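Local coordinates for protein SAM-dependent methyltransferase (Exiguobacterium sibiricum 255-15, PDB 3D2L) that probably transfers methyl groups from S-adenosylmethionine to an acceptor that is not known, using a Rossmann-like class I methyltransferase domain, at residues A[58-63]-A[84-89]; A[118-123]-A[208-213]; A[142-147]-A[170-175]; A[218-223]-A[234-239]. One frame throughout, in Å; residues are numbered along the deposited sequence.

Interaction 1 of 4, residues A[58-63]-A[84-89]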
loop_
_atom_site.group_PDB
_atom_site.type_symbol
_atom_site.label_atom_id
_atom_site.label_comp_id
_atom_site.label_asym_id
_atom_site.label_seq_id
_atom_site.Cartn_x
_atom_site.Cartn_y
_atom_site.Cartn_z
ATOM N N THR A 58 -6.791 8.644 9.032
ATOM C CA THR A 58 -5.487 9.184 9.326
ATOM C C THR A 58 -4.536 8.422 8.423
ATOM O O THR A 58 -4.638 7.187 8.332
ATOM C CB THR A 58 -5.096 8.953 10.782
ATOM O OG1 THR A 58 -6.007 9.640 11.624
ATOM C CG2 THR A 58 -3.720 9.442 11.041
ATOM N N GLY A 59 -3.674 9.148 7.701
ATOM C CA GLY A 59 -2.680 8.546 6.844
ATOM C C GLY A 59 -1.271 8.585 7.422
ATOM O O GLY A 59 -0.845 9.557 8.039
ATOM N N VAL A 60 -0.499 7.537 7.175
ATOM C CA VAL A 60 0.862 7.441 7.663
ATOM C C VAL A 60 1.774 6.889 6.567
ATOM O O VAL A 60 1.403 5.966 5.856
ATOM C CB VAL A 60 0.904 6.485 8.883
ATOM C CG1 VAL A 60 2.288 6.057 9.180
ATOM C CG2 VAL A 60 0.246 7.135 10.117
ATOM N N ASP A 61 2.947 7.500 6.398
ATOM C CA ASP A 61 3.963 7.022 5.446
ATOM C C ASP A 61 5.363 7.451 5.929
ATOM O O ASP A 61 5.501 8.394 6.708
ATOM C CB ASP A 61 3.688 7.613 4.082
ATOM C CG ASP A 61 4.379 6.872 2.978
ATOM O OD1 ASP A 61 3.881 5.797 2.582
ATOM O OD2 ASP A 61 5.369 7.389 2.442
ATOM N N LEU A 62 6.410 6.777 5.468
ATOM C CA LEU A 62 7.769 7.181 5.828
ATOM C C LEU A 62 8.260 8.376 5.004
ATOM O O LEU A 62 9.229 9.001 5.389
ATOM C CB LEU A 62 8.785 6.021 5.715
ATOM C CG LEU A 62 9.073 5.188 6.962
ATOM C CD1 LEU A 62 9.946 3.986 6.613
ATOM C CD2 LEU A 62 9.742 6.040 8.066
ATOM N N SER A 63 7.576 8.733 3.916
ATOM C CA SER A 63 8.030 9.812 3.022
ATOM C C SER A 63 7.385 11.171 3.239
ATOM O O SER A 63 6.223 11.370 2.919
ATOM C CB SER A 63 7.776 9.425 1.567
ATOM O OG SER A 63 8.239 10.432 0.676
ATOM N N TRP A 84 0.797 11.771 8.959
ATOM C CA TRP A 84 1.936 11.787 9.841
ATOM C C TRP A 84 3.032 10.905 9.288
ATOM O O TRP A 84 2.725 9.911 8.609
ATOM C CB TRP A 84 1.551 11.285 11.230
ATOM C CG TRP A 84 0.441 12.061 11.911
ATOM C CD1 TRP A 84 -0.823 11.623 12.173
ATOM C CD2 TRP A 84 0.512 13.408 12.424
ATOM N NE1 TRP A 84 -1.531 12.597 12.833
ATOM C CE2 TRP A 84 -0.743 13.709 12.980
ATOM C CE3 TRP A 84 1.506 14.401 12.421
ATOM C CZ2 TRP A 84 -1.029 14.951 13.555
ATOM C CZ3 TRP A 84 1.230 15.625 13.001
ATOM C CH2 TRP A 84 -0.034 15.892 13.557
ATOM N N VAL A 85 4.289 11.300 9.546
ATOM C CA VAL A 85 5.475 10.555 9.075
ATOM C C VAL A 85 5.778 9.504 10.121
ATOM O O VAL A 85 6.114 9.829 11.247
ATOM C CB VAL A 85 6.698 11.463 8.877
ATOM C CG1 VAL A 85 7.969 10.650 8.514
ATOM C CG2 VAL A 85 6.384 12.538 7.818
ATOM N N GLN A 86 5.597 8.241 9.763
ATOM C CA GLN A 86 5.854 7.143 10.677
ATOM C C GLN A 86 6.137 5.900 9.872
ATOM O O GLN A 86 5.639 5.733 8.784
ATOM C CB GLN A 86 4.649 6.822 11.580
ATOM C CG GLN A 86 4.127 7.909 12.485
ATOM C CD GLN A 86 3.041 7.403 13.444
ATOM O OE1 GLN A 86 2.909 6.207 13.682
ATOM N NE2 GLN A 86 2.263 8.331 13.996
ATOM N N ASP A 87 6.921 5.023 10.458
ATOM C CA ASP A 87 7.281 3.736 9.884
ATOM C C ASP A 87 6.158 2.756 10.298
ATOM O O ASP A 87 5.794 2.745 11.478
ATOM C CB ASP A 87 8.618 3.363 10.520
ATOM C CG ASP A 87 9.234 2.121 9.948
ATOM O OD1 ASP A 87 8.504 1.201 9.513
ATOM O OD2 ASP A 87 10.482 2.059 9.978
HETATM N N MSE A 88 5.628 1.944 9.357
HETATM C CA MSE A 88 4.530 0.967 9.655
HETATM C C MSE A 88 4.939 -0.062 10.672
HETATM O O MSE A 88 4.097 -0.609 11.353
HETATM C CB MSE A 88 3.983 0.236 8.410
HETATM C CG MSE A 88 4.999 -0.538 7.615
HETATM SE SE MSE A 88 4.091 -1.491 6.218
HETATM C CE MSE A 88 3.525 0.132 5.044
ATOM N N ARG A 89 6.229 -0.353 10.791
ATOM C CA ARG A 89 6.584 -1.260 11.884
ATOM C C ARG A 89 6.583 -0.701 13.276
ATOM O O ARG A 89 6.808 -1.461 14.215
ATOM C CB ARG A 89 7.896 -1.961 11.752
ATOM C CG ARG A 89 8.882 -1.419 11.029
ATOM C CD ARG A 89 9.087 -2.252 9.803
ATOM N NE ARG A 89 10.526 -2.348 9.732
ATOM C CZ ARG A 89 11.343 -1.523 9.089
ATOM N NH1 ARG A 89 10.869 -0.525 8.363
ATOM N NH2 ARG A 89 12.668 -1.749 9.164
#

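Interaction 2 of 4, residues A[118-123]-A[208-213]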
loop_
_atom_site.group_PDB
_atom_site.type_symbol
_atom_site.label_atom_id
_atom_site.label_comp_id
_atom_site.label_asym_id
_atom_site.label_seq_id
_atom_site.Cartn_x
_atom_site.Cartn_y
_atom_site.Cartn_z
ATOM N N GLN A 118 6.849 -7.267 13.151
ATOM C CA GLN A 118 6.843 -5.964 13.854
ATOM C C GLN A 118 5.651 -5.153 13.415
ATOM O O GLN A 118 4.978 -4.487 14.232
ATOM C CB GLN A 118 8.138 -5.192 13.537
ATOM C CG GLN A 118 9.372 -5.831 14.129
ATOM C CD GLN A 118 10.675 -5.377 13.485
ATOM O OE1 GLN A 118 10.735 -4.352 12.809
ATOM N NE2 GLN A 118 11.741 -6.147 13.719
ATOM N N THR A 119 5.394 -5.147 12.111
ATOM C CA THR A 119 4.212 -4.414 11.590
ATOM C C THR A 119 2.885 -4.943 12.172
ATOM O O THR A 119 2.001 -4.166 12.601
ATOM C CB THR A 119 4.229 -4.366 10.065
ATOM O OG1 THR A 119 5.464 -3.767 9.626
ATOM C CG2 THR A 119 3.043 -3.562 9.494
ATOM N N PHE A 120 2.738 -6.254 12.174
ATOM C CA PHE A 120 1.519 -6.865 12.708
ATOM C C PHE A 120 1.321 -6.636 14.199
ATOM O O PHE A 120 0.191 -6.376 14.648
ATOM C CB PHE A 120 1.433 -8.346 12.369
ATOM C CG PHE A 120 1.282 -8.657 10.922
ATOM C CD1 PHE A 120 0.889 -7.690 9.971
ATOM C CD2 PHE A 120 1.439 -9.973 10.492
ATOM C CE1 PHE A 120 0.744 -8.030 8.655
ATOM C CE2 PHE A 120 1.273 -10.320 9.156
ATOM C CZ PHE A 120 0.907 -9.367 8.242
ATOM N N ASP A 121 2.400 -6.769 14.986
ATOM C CA ASP A 121 2.363 -6.432 16.417
ATOM C C ASP A 121 1.982 -4.983 16.658
ATOM O O ASP A 121 1.232 -4.692 17.584
ATOM C CB ASP A 121 3.723 -6.750 17.110
ATOM C CG ASP A 121 3.871 -8.201 17.484
ATOM O OD1 ASP A 121 2.930 -9.003 17.253
ATOM O OD2 ASP A 121 4.959 -8.564 18.006
ATOM N N SER A 122 2.512 -4.068 15.847
ATOM C CA SER A 122 2.187 -2.653 15.966
ATOM C C SER A 122 0.695 -2.416 15.683
ATOM O O SER A 122 -0.006 -1.641 16.402
ATOM C CB SER A 122 3.082 -1.894 14.981
ATOM O OG SER A 122 2.670 -0.580 14.791
ATOM N N ALA A 123 0.207 -3.106 14.659
ATOM C CA ALA A 123 -1.213 -3.009 14.265
ATOM C C ALA A 123 -2.082 -3.502 15.432
ATOM O O ALA A 123 -3.077 -2.855 15.807
ATOM C CB ALA A 123 -1.477 -3.837 12.940
ATOM N N THR A 208 -0.110 -17.299 9.190
ATOM C CA THR A 208 0.597 -17.702 10.417
ATOM C C THR A 208 1.057 -16.531 11.256
ATOM O O THR A 208 0.908 -16.523 12.463
ATOM C CB THR A 208 1.821 -18.584 10.064
ATOM O OG1 THR A 208 1.336 -19.793 9.492
ATOM C CG2 THR A 208 2.620 -18.915 11.308
ATOM N N TRP A 209 1.656 -15.546 10.607
ATOM C CA TRP A 209 2.111 -14.350 11.274
ATOM C C TRP A 209 0.975 -13.578 11.861
ATOM O O TRP A 209 1.105 -13.060 12.963
ATOM C CB TRP A 209 2.917 -13.454 10.312
ATOM C CG TRP A 209 4.282 -14.003 9.902
ATOM C CD1 TRP A 209 5.094 -14.814 10.639
ATOM C CD2 TRP A 209 4.998 -13.706 8.705
ATOM N NE1 TRP A 209 6.259 -15.070 9.948
ATOM C CE2 TRP A 209 6.226 -14.387 8.766
ATOM C CE3 TRP A 209 4.699 -12.952 7.563
ATOM C CZ2 TRP A 209 7.148 -14.337 7.730
ATOM C CZ3 TRP A 209 5.614 -12.878 6.561
ATOM C CH2 TRP A 209 6.829 -13.547 6.646
ATOM N N LEU A 210 -0.129 -13.455 11.126
ATOM C CA LEU A 210 -1.316 -12.792 11.660
ATOM C C LEU A 210 -1.799 -13.459 12.951
ATOM O O LEU A 210 -2.062 -12.776 13.920
ATOM C CB LEU A 210 -2.446 -12.737 10.638
ATOM C CG LEU A 210 -2.254 -11.688 9.525
ATOM C CD1 LEU A 210 -3.197 -11.972 8.333
ATOM C CD2 LEU A 210 -2.374 -10.233 10.083
ATOM N N ARG A 211 -1.922 -14.782 12.940
ATOM C CA ARG A 211 -2.304 -15.519 14.158
ATOM C C ARG A 211 -1.280 -15.323 15.292
ATOM O O ARG A 211 -1.675 -15.142 16.436
ATOM C CB ARG A 211 -2.481 -16.989 13.832
ATOM C CG ARG A 211 -3.654 -17.230 12.909
ATOM C CD ARG A 211 -3.686 -18.679 12.457
ATOM N NE ARG A 211 -4.762 -18.901 11.492
ATOM C CZ ARG A 211 -4.814 -19.912 10.628
ATOM N NH1 ARG A 211 -3.859 -20.820 10.565
ATOM N NH2 ARG A 211 -5.854 -19.999 9.821
ATOM N N GLU A 212 0.023 -15.373 14.984
ATOM C CA GLU A 212 1.066 -15.124 16.002
ATOM C C GLU A 212 0.914 -13.709 16.607
ATOM O O GLU A 212 1.096 -13.534 17.811
ATOM C CB GLU A 212 2.464 -15.357 15.432
ATOM C CG GLU A 212 2.690 -16.811 15.160
ATOM C CD GLU A 212 4.023 -17.139 14.534
ATOM O OE1 GLU A 212 4.651 -16.256 13.877
ATOM O OE2 GLU A 212 4.399 -18.327 14.679
ATOM N N ALA A 213 0.441 -12.741 15.804
ATOM C CA ALA A 213 0.210 -11.362 16.274
ATOM C C ALA A 213 -1.128 -11.115 16.970
ATOM O O ALA A 213 -1.454 -9.977 17.335
ATOM C CB ALA A 213 0.399 -10.368 15.147
HETATM O O HOH W 1 1.094 -8.977 19.219
#

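Interaction 3 of 4, residues A[142-147]-A[170-175]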
loop_
_atom_site.group_PDB
_atom_site.type_symbol
_atom_site.label_atom_id
_atom_site.label_comp_id
_atom_site.label_asym_id
_atom_site.label_seq_id
_atom_site.Cartn_x
_atom_site.Cartn_y
_atom_site.Cartn_z
ATOM N N LYS A 142 2.526 -13.667 -9.332
ATOM C CA LYS A 142 2.837 -12.348 -9.909
ATOM C C LYS A 142 4.329 -12.118 -9.943
ATOM O O LYS A 142 4.882 -11.655 -10.940
ATOM C CB LYS A 142 2.178 -11.228 -9.116
ATOM C CG LYS A 142 2.428 -9.851 -9.706
ATOM C CD LYS A 142 1.458 -8.872 -9.169
ATOM C CE LYS A 142 1.577 -7.500 -9.793
ATOM N NZ LYS A 142 0.438 -6.622 -9.286
HETATM N N MSE A 143 4.984 -12.449 -8.841
HETATM C CA MSE A 143 6.436 -12.309 -8.750
HETATM C C MSE A 143 7.115 -13.125 -9.841
HETATM O O MSE A 143 8.072 -12.665 -10.462
HETATM C CB MSE A 143 6.953 -12.787 -7.390
HETATM C CG MSE A 143 6.294 -12.147 -6.170
HETATM SE SE MSE A 143 6.362 -10.197 -6.141
HETATM C CE MSE A 143 8.262 -10.031 -6.471
ATOM N N GLU A 144 6.603 -14.331 -10.074
ATOM C CA GLU A 144 7.212 -15.228 -11.045
ATOM C C GLU A 144 6.832 -14.927 -12.504
ATOM O O GLU A 144 7.432 -15.493 -13.419
ATOM C CB GLU A 144 6.900 -16.681 -10.680
ATOM C CG GLU A 144 7.253 -17.097 -9.222
ATOM C CD GLU A 144 8.750 -17.106 -8.891
ATOM O OE1 GLU A 144 9.447 -16.101 -9.132
ATOM O OE2 GLU A 144 9.217 -18.119 -8.331
ATOM N N THR A 145 5.871 -14.023 -12.729
ATOM C CA THR A 145 5.445 -13.653 -14.091
ATOM C C THR A 145 5.688 -12.171 -14.449
ATOM O O THR A 145 6.647 -11.858 -15.155
ATOM C CB THR A 145 3.948 -14.035 -14.361
ATOM O OG1 THR A 145 3.094 -13.331 -13.457
ATOM C CG2 THR A 145 3.711 -15.565 -14.231
ATOM N N LEU A 146 4.846 -11.270 -13.927
ATOM C CA LEU A 146 4.881 -9.833 -14.250
ATOM C C LEU A 146 6.128 -9.092 -13.765
ATOM O O LEU A 146 6.476 -8.041 -14.316
ATOM C CB LEU A 146 3.618 -9.121 -13.704
ATOM C CG LEU A 146 2.285 -9.613 -14.294
ATOM C CD1 LEU A 146 1.106 -8.982 -13.576
ATOM C CD2 LEU A 146 2.223 -9.338 -15.798
ATOM N N PHE A 147 6.799 -9.646 -12.753
ATOM C CA PHE A 147 8.018 -9.041 -12.237
ATOM C C PHE A 147 9.238 -9.882 -12.549
ATOM O O PHE A 147 10.279 -9.670 -11.954
ATOM C CB PHE A 147 7.929 -8.819 -10.730
ATOM C CG PHE A 147 6.852 -7.829 -10.301
ATOM C CD1 PHE A 147 6.525 -6.731 -11.087
ATOM C CD2 PHE A 147 6.249 -7.959 -9.062
ATOM C CE1 PHE A 147 5.538 -5.812 -10.666
ATOM C CE2 PHE A 147 5.311 -7.047 -8.635
ATOM C CZ PHE A 147 4.969 -5.983 -9.426
ATOM N N GLU A 170 16.402 -12.789 -2.636
ATOM C CA GLU A 170 15.551 -13.664 -1.831
ATOM C C GLU A 170 14.404 -14.242 -2.660
ATOM O O GLU A 170 13.967 -13.629 -3.651
ATOM C CB GLU A 170 14.952 -12.888 -0.652
ATOM C CG GLU A 170 15.951 -12.490 0.416
ATOM C CD GLU A 170 16.449 -13.679 1.243
ATOM O OE1 GLU A 170 15.686 -14.649 1.452
ATOM O OE2 GLU A 170 17.608 -13.635 1.704
ATOM N N PRO A 171 13.867 -15.398 -2.236
ATOM C CA PRO A 171 12.724 -15.951 -2.958
ATOM C C PRO A 171 11.533 -15.009 -2.938
ATOM O O PRO A 171 11.290 -14.346 -1.938
ATOM C CB PRO A 171 12.375 -17.224 -2.176
ATOM C CG PRO A 171 13.039 -17.054 -0.850
ATOM C CD PRO A 171 14.263 -16.246 -1.102
ATOM N N LEU A 172 10.802 -14.967 -4.046
ATOM C CA LEU A 172 9.603 -14.137 -4.169
ATOM C C LEU A 172 9.874 -12.649 -3.901
ATOM O O LEU A 172 9.042 -11.937 -3.311
ATOM C CB LEU A 172 8.502 -14.669 -3.248
ATOM C CG LEU A 172 8.106 -16.143 -3.398
ATOM C CD1 LEU A 172 6.963 -16.463 -2.412
ATOM C CD2 LEU A 172 7.723 -16.451 -4.850
ATOM N N SER A 173 11.030 -12.179 -4.370
ATOM C CA SER A 173 11.423 -10.775 -4.242
ATOM C C SER A 173 11.594 -10.175 -5.636
ATOM O O SER A 173 11.795 -10.890 -6.624
ATOM C CB SER A 173 12.715 -10.625 -3.424
ATOM O OG SER A 173 13.850 -11.004 -4.179
ATOM N N VAL A 174 11.480 -8.859 -5.704
ATOM C CA VAL A 174 11.613 -8.116 -6.955
ATOM C C VAL A 174 12.385 -6.850 -6.645
ATOM O O VAL A 174 12.262 -6.299 -5.542
ATOM C CB VAL A 174 10.222 -7.753 -7.587
ATOM C CG1 VAL A 174 9.398 -6.988 -6.611
ATOM C CG2 VAL A 174 10.338 -6.886 -8.830
ATOM N N VAL A 175 13.229 -6.448 -7.602
ATOM C CA VAL A 175 13.961 -5.187 -7.583
ATOM C C VAL A 175 13.339 -4.370 -8.710
ATOM O O VAL A 175 13.339 -4.797 -9.860
ATOM C CB VAL A 175 15.490 -5.374 -7.865
ATOM C CG1 VAL A 175 16.201 -4.036 -7.865
ATOM C CG2 VAL A 175 16.121 -6.297 -6.849
HETATM O O HOH W 2 11.324 -17.164 -6.136
HETATM O O HOH W 3 10.914 -13.471 -7.400
#

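Interaction 4 of 4, residues A[218-223]-A[234-239]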
loop_
_atom_site.group_PDB
_atom_site.type_symbol
_atom_site.label_atom_id
_atom_site.label_comp_id
_atom_site.label_asym_id
_atom_site.label_seq_id
_atom_site.Cartn_x
_atom_site.Cartn_y
_atom_site.Cartn_z
ATOM N N CYS A 218 -10.029 -13.612 8.849
ATOM C CA CYS A 218 -11.407 -13.701 8.450
ATOM C C CYS A 218 -11.594 -14.133 7.028
ATOM O O CYS A 218 -12.506 -14.889 6.756
ATOM C CB CYS A 218 -12.068 -12.355 8.583
ATOM S SG CYS A 218 -12.095 -11.710 10.256
ATOM N N ALA A 219 -10.767 -13.617 6.119
ATOM C CA ALA A 219 -10.892 -13.904 4.708
ATOM C C ALA A 219 -9.557 -13.690 3.980
ATOM O O ALA A 219 -8.781 -12.805 4.353
ATOM C CB ALA A 219 -11.979 -13.016 4.108
ATOM N N VAL A 220 -9.280 -14.588 3.026
ATOM C CA VAL A 220 -8.129 -14.529 2.120
ATOM C C VAL A 220 -8.738 -14.729 0.727
ATOM O O VAL A 220 -9.229 -15.826 0.401
ATOM C CB VAL A 220 -7.084 -15.609 2.397
ATOM C CG1 VAL A 220 -5.868 -15.407 1.444
ATOM C CG2 VAL A 220 -6.674 -15.554 3.836
ATOM N N THR A 221 -8.740 -13.657 -0.065
ATOM C CA THR A 221 -9.367 -13.647 -1.359
ATOM C C THR A 221 -8.434 -13.106 -2.457
ATOM O O THR A 221 -7.430 -12.463 -2.182
ATOM C CB THR A 221 -10.675 -12.850 -1.289
ATOM O OG1 THR A 221 -10.383 -11.498 -0.921
ATOM C CG2 THR A 221 -11.647 -13.457 -0.254
ATOM N N GLY A 222 -8.755 -13.457 -3.699
ATOM C CA GLY A 222 -7.960 -13.060 -4.839
ATOM C C GLY A 222 -8.599 -12.065 -5.781
ATOM O O GLY A 222 -9.820 -12.072 -6.020
ATOM N N ASP A 223 -7.746 -11.169 -6.270
ATOM C CA ASP A 223 -8.058 -10.191 -7.318
ATOM C C ASP A 223 -9.413 -9.477 -7.251
ATOM O O ASP A 223 -10.141 -9.419 -8.231
ATOM C CB ASP A 223 -7.866 -10.901 -8.662
ATOM C CG ASP A 223 -6.416 -11.337 -8.875
ATOM O OD1 ASP A 223 -5.520 -10.577 -8.474
ATOM O OD2 ASP A 223 -6.175 -12.411 -9.440
ATOM N N GLU A 234 -3.147 -12.607 -9.038
ATOM C CA GLU A 234 -2.053 -11.659 -8.993
ATOM C C GLU A 234 -1.979 -10.881 -7.667
ATOM O O GLU A 234 -0.898 -10.508 -7.242
ATOM C CB GLU A 234 -2.148 -10.709 -10.186
ATOM C CG GLU A 234 -1.955 -11.410 -11.505
ATOM C CD GLU A 234 -2.232 -10.511 -12.713
ATOM O OE1 GLU A 234 -2.383 -9.281 -12.547
ATOM O OE2 GLU A 234 -2.300 -11.053 -13.838
ATOM N N ARG A 235 -3.127 -10.632 -7.033
ATOM C CA ARG A 235 -3.165 -9.827 -5.814
ATOM C C ARG A 235 -4.049 -10.541 -4.783
ATOM O O ARG A 235 -5.173 -10.936 -5.090
ATOM C CB ARG A 235 -3.702 -8.441 -6.142
ATOM C CG ARG A 235 -3.671 -7.454 -5.027
ATOM C CD ARG A 235 -4.175 -6.092 -5.480
ATOM N NE ARG A 235 -3.287 -5.537 -6.500
ATOM C CZ ARG A 235 -2.153 -4.895 -6.251
ATOM N NH1 ARG A 235 -1.775 -4.661 -5.010
ATOM N NH2 ARG A 235 -1.403 -4.470 -7.258
ATOM N N ILE A 236 -3.509 -10.722 -3.584
ATOM C CA ILE A 236 -4.186 -11.438 -2.508
ATOM C C ILE A 236 -4.601 -10.477 -1.401
ATOM O O ILE A 236 -3.799 -9.699 -0.907
ATOM C CB ILE A 236 -3.336 -12.607 -2.018
ATOM C CG1 ILE A 236 -2.943 -13.467 -3.230
ATOM C CG2 ILE A 236 -4.119 -13.448 -0.941
ATOM C CD1 ILE A 236 -2.350 -14.784 -2.918
ATOM N N PHE A 237 -5.878 -10.531 -1.034
ATOM C CA PHE A 237 -6.461 -9.636 -0.060
ATOM C C PHE A 237 -6.692 -10.383 1.228
ATOM O O PHE A 237 -7.199 -11.497 1.213
ATOM C CB PHE A 237 -7.795 -9.068 -0.598
ATOM C CG PHE A 237 -7.631 -8.222 -1.831
ATOM C CD1 PHE A 237 -7.324 -8.805 -3.047
ATOM C CD2 PHE A 237 -7.787 -6.845 -1.779
ATOM C CE1 PHE A 237 -7.145 -8.024 -4.189
ATOM C CE2 PHE A 237 -7.615 -6.065 -2.931
ATOM C CZ PHE A 237 -7.302 -6.671 -4.130
ATOM N N PHE A 238 -6.320 -9.760 2.346
ATOM C CA PHE A 238 -6.480 -10.363 3.680
ATOM C C PHE A 238 -7.322 -9.474 4.545
ATOM O O PHE A 238 -7.115 -8.263 4.568
ATOM C CB PHE A 238 -5.145 -10.464 4.385
ATOM C CG PHE A 238 -4.228 -11.457 3.778
ATOM C CD1 PHE A 238 -3.560 -11.161 2.598
ATOM C CD2 PHE A 238 -4.027 -12.666 4.386
ATOM C CE1 PHE A 238 -2.707 -12.103 2.023
ATOM C CE2 PHE A 238 -3.174 -13.610 3.818
ATOM C CZ PHE A 238 -2.544 -13.322 2.639
ATOM N N VAL A 239 -8.223 -10.085 5.305
ATOM C CA VAL A 239 -9.036 -9.375 6.273
ATOM C C VAL A 239 -8.796 -10.142 7.540
ATOM O O VAL A 239 -8.972 -11.378 7.571
ATOM C CB VAL A 239 -10.569 -9.364 5.929
ATOM C CG1 VAL A 239 -11.363 -8.552 6.995
ATOM C CG2 VAL A 239 -10.792 -8.786 4.530
HETATM O O HOH W 4 -10.335 -10.801 1.623
#

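Interaction 1 of 4, residues A[58-63]-A[84-89]
G59 and W84 join the two parallel strands through their backbones, W84 N donating to G59 O at 2.9 Å. W84 O then accepts from D61 N, and D61 O from Q86 N. That last donor stands 53° out of the carbonyl plane, where segment 84-89 is leaving strand 82-85. Side chains fill in around these bonds. On the face shared by V60 and W84, V60 CG1 lies 3.5 Å from Q86 CB; with CG1 anti to the backbone N (chi1 164°), that methyl is the branch turned to the glutamine. The methyl CG2 of T58 meets the edge of the W84 indole at CD1, 3.8 Å away and near the ring plane. Beyond the strand ends, L62 and D87 run side by side in the same direction, L62 CD2 3.8 Å from D87 CB and CD1 against the carboxylate. That carboxylate is held from its own segment: OD1 takes R89 N in an Asx turn, and OD2 forms a salt bridge with R89 NH1 at 3.1 Å. An alanine at D87 would probably leave the R89 guanidinium without this mate and R89 N without its acceptor, while CB would still touch L62. Further out, Q86 OE1 accepts from E92 N, and S63 OG caps M66 N at the start of helix 64-76. D61 OD1 takes G43 N, from the loop after strand 36-40. Strands 56-61 and 82-85, connected by helix 64-76, form a beta-alpha-beta crossover of the Rossmann-like methyltransferase fold, where an acidic residue ending the strand corresponding to 56-61 commonly binds the cofactor ribose.

Interaction 2 of 4, residues A[118-123]-A[208-213]
F120 and L210 make the central apolar contact between the two helices. Methyl CD2 of L210 sits over the middle of the F120 ring, 3.7 Å from the centroid and 9° off the ring normal, a CH-pi contact with the methyl centred on the face. W209 meets the same ring differently: its CB lies at the edge, near the ring plane, 3.7 Å from F120 CE2, while the indole extends past the ring to pack on V116 and K117 of the same helix 113-126. The third apolar touch is between beta carbons, A213 CB standing 3.6 Å from F120 CB, and here the backbones come closest, D121 CA to A213 CA being 5.4 Å. D121 OD1 packs on the same methyl, 3.6 Å from A213 CB.

No direct hydrogen bond joins the segments; the polar connection runs through a water, which donates to D121 OD1 at 2.7 Å and weakly to A213 O.

Both helices lie against strand 131-138 of the main sheet: F120 and L210 each touch L133, and the F120 ring also meets that of F135. L210 reaches on to F215 and V217 of strand 215-222, so this contact packs helix 113-126 beside helix 203-212 on the sheet.

Interaction 3 of 4, residues A[142-147]-A[170-175]
M143, a selenomethionine, reaches V174 with its terminal methyl: CE lies 3.2 Å from V174 CB and 3.3 Å from CG1, both shorter than carbons normally approach. The residue was modelled in two conformers, so the apparent squeeze is doubtful. In this one the chain bends at chi2 (-55°) and again at chi3 (-51°), and the side chain crosses that of V174 at about a right angle. V174 CG1 occupies the crowded position between its backbone N and carbonyl carbon (chi1 56°), which leaves CG2 anti to the N and turned to F147, where it meets CB at 3.6 Å. In this conformer the selenium of M143 lies at the edge of the F147 ring, in its plane. M143 also packs on L172, CE 3.8 Å from L172 O and CG 4.4 Å from L172 CB. E144, also in two conformers, here bends at chi2 and crosses L172 at about a right angle. In this conformer one water donates to OE2 and accepts from L172 N at 3.1 Å, and a second donates to S173 O at 2.8 Å and weakly to OE1. S173 OG donates to E170 O across the type II turn E170 to S173, beside the weak backbone bond S173 N to E170 O. Apolar side chains thus join the end of helix 140-144 and the loop after it to the start of strand 173-183, while the water-mediated polar link is probably more adaptable.

Interaction 4 of 4, residues A[218-223]-A[234-239]
V220 packs on I236 and F238 along one face of an antiparallel pair at the edge of the Rossmann-like sheet, strands 215-222 and 235-242. V220 CG1 is 3.5 Å from I236 CG2 and stands over the F238 ring toward its rim, while CG2 meets F238 CD2 at 4.0 Å. Helix 203-212 covers this face through I207, P203 and L210. On the other face T221 crosses F237 at about a right angle, OG1 3.6 Å from F237 CB, and the F237 ring meets W26 edge-to-face. Between the faces runs the backbone pairing, nearly straight at F237 N to T221 O (178°). At one end it takes in a classic beta bulge, where C218 N and A219 N both donate to V239 O. At the other end D223 N donates to R235 O, and its carboxylate receives the returning chain: E234 N is shared by the syn lone pairs of OD1 and OD2, and R235 N reaches OD1. A leucine at D223 would probably leave these two N-H groups without acceptors and the ends of the 224-233 loop less firmly held. R235 N meets D223 OD1 at 2.8 Å on its syn side, 28° out of the carboxylate plane.

Overall arrangement
Starting from the N terminus, interaction 1 closes first, a short loop around helix 64-76 that pairs the edge strand 82-85 with strand 56-61. Interaction 2 opens at helix 113-126 and closes far later at helix 203-212; interaction 3 lies wholly within that span, joining helix 140-144 to the separate four-stranded antiparallel sheet. Interaction 4 follows in series as a late hairpin-like return at the opposite edge of the main sheet, its centre about 23 Å from that of interaction 1. M88 and R89 touch T119, linking interactions 1 and 2; L210 against F238 links 2 and 4, and K142 and L146 against E234 link 3 and 4.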